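Local coordinates for protein transcription anti-terminator antagonist UpxZ (Bacteroides uniformis ATCC 8492, PDB 4EPZ) that probably antagonises transcription antitermination and so takes part in regulating capsular polysaccharide synthesis, at residues A9-Q13 and N61-L66. Residue numbers count along the deposited sequence, not the author numbering.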
# COMPACT_ATOMS: atom_id res chain seq x y z
N ALA A 9 10.64 -7.71 -1.12
CA ALA A 9 9.31 -7.10 -0.93
C ALA A 9 9.14 -6.54 0.48
O ALA A 9 8.61 -5.44 0.65
CB ALA A 9 8.20 -8.12 -1.22
N LEU A 10 9.58 -7.31 1.49
CA LEU A 10 9.44 -6.82 2.86
C LEU A 10 10.32 -5.60 3.08
O LEU A 10 9.90 -4.69 3.79
CB LEU A 10 9.74 -7.92 3.89
CG LEU A 10 8.83 -9.18 3.80
CD1 LEU A 10 9.34 -10.29 4.70
CD2 LEU A 10 7.33 -8.83 4.08
N GLU A 11 11.53 -5.57 2.44
CA GLU A 11 12.45 -4.43 2.53
C GLU A 11 11.79 -3.19 1.93
O GLU A 11 11.80 -2.14 2.55
CB GLU A 11 13.76 -4.72 1.80
CG GLU A 11 14.80 -5.47 2.60
CD GLU A 11 16.01 -5.97 1.82
OE1 GLU A 11 16.23 -5.50 0.67
OE2 GLU A 11 16.73 -6.83 2.36
N LEU A 12 11.17 -3.35 0.74
CA LEU A 12 10.46 -2.28 0.07
C LEU A 12 9.27 -1.80 0.91
O LEU A 12 9.07 -0.61 1.02
CB LEU A 12 9.98 -2.69 -1.34
CG LEU A 12 9.31 -1.58 -2.16
CD1 LEU A 12 10.20 -0.28 -2.24
CD2 LEU A 12 8.98 -2.07 -3.58
N GLN A 13 8.47 -2.72 1.50
CA GLN A 13 7.35 -2.29 2.36
C GLN A 13 7.85 -1.39 3.51
O GLN A 13 7.24 -0.35 3.78
CB GLN A 13 6.65 -3.49 2.99
CG GLN A 13 5.74 -4.21 2.02
CD GLN A 13 5.19 -5.46 2.66
OE1 GLN A 13 5.05 -5.57 3.88
NE2 GLN A 13 4.89 -6.45 1.84
N ASN A 61 2.35 -9.98 -0.70
CA ASN A 61 3.45 -9.16 -0.18
C ASN A 61 4.12 -8.37 -1.30
O ASN A 61 4.48 -7.21 -1.08
CB ASN A 61 4.47 -10.04 0.53
CG ASN A 61 4.01 -10.31 1.93
OD1 ASN A 61 4.01 -9.41 2.77
ND2 ASN A 61 3.55 -11.53 2.21
N LEU A 62 4.31 -9.01 -2.48
CA LEU A 62 4.88 -8.31 -3.64
C LEU A 62 3.99 -7.13 -4.05
O LEU A 62 4.47 -6.00 -4.24
CB LEU A 62 5.00 -9.30 -4.81
CG LEU A 62 6.23 -10.20 -4.88
CD1 LEU A 62 6.05 -11.20 -6.04
CD2 LEU A 62 7.51 -9.36 -5.15
N CYS A 63 2.68 -7.39 -4.20
CA CYS A 63 1.73 -6.35 -4.59
C CYS A 63 1.68 -5.24 -3.59
O CYS A 63 1.61 -4.07 -3.98
CB CYS A 63 0.35 -6.95 -4.79
SG CYS A 63 0.25 -7.93 -6.29
N LEU A 64 1.64 -5.58 -2.29
CA LEU A 64 1.60 -4.54 -1.28
C LEU A 64 2.88 -3.69 -1.34
O LEU A 64 2.77 -2.46 -1.32
CB LEU A 64 1.42 -5.12 0.12
CG LEU A 64 1.38 -4.06 1.24
CD1 LEU A 64 0.20 -3.10 1.06
CD2 LEU A 64 1.35 -4.73 2.62
N ALA A 65 4.06 -4.34 -1.45
CA ALA A 65 5.31 -3.58 -1.56
C ALA A 65 5.28 -2.61 -2.76
O ALA A 65 5.71 -1.47 -2.63
CB ALA A 65 6.50 -4.53 -1.70
N LEU A 66 4.77 -3.08 -3.90
CA LEU A 66 4.76 -2.28 -5.14
C LEU A 66 3.82 -1.11 -5.03
O LEU A 66 4.19 -0.01 -5.44
CB LEU A 66 4.39 -3.15 -6.33
CG LEU A 66 5.46 -4.16 -6.74
CD1 LEU A 66 4.88 -5.17 -7.75
CD2 LEU A 66 6.72 -3.43 -7.31
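Small residues allow helices to approach closely, and residues 9-13 and 61-66 illustrate the principle, here combined with a polar pairing in which Gln13 supplies the donor and Asn61 both acceptors. The helix axes, 32° from parallel, come within 8.3 Å. Ala9 and Ala65 make this possible: their CB atoms lie 4.0 Å apart, and CB of Ala65 sits 3.3 Å from the carbonyl O of Ala9. That oxygen is already satisfied by its helical bond from N of Gln13. Leu12 flanks the alanines, its CB 4.0 Å from CB of Ala65, and continues onto Arg44 and Ser45 of helix 32-49.

Gln13 has an extended side chain that carries its amide along the 61-66 helix. NE2 donates to OD1 of Asn61 at 3.2 Å, nearly linearly (169°), and to the main-chain O of Asn61 at 3.0 Å, more bent (143°). This carbonyl also accepts the helical bond from N of Ala65 at 2.9 Å, so it serves two donors. The Asn61 amide is used at both ends, because ND2 donates to the carbonyl of Glu57 one turn earlier. Leu64, whose CD2 is 3.9 Å from CD of Gln13, continues toward helix 102-115. Within the all-helical UpxZ family region, this packing of helices 5-20 and 56-72 thus satisfies the NE2 group of Gln13 with two Asn61 oxygens, using no charged side chain in the bonds between the segments.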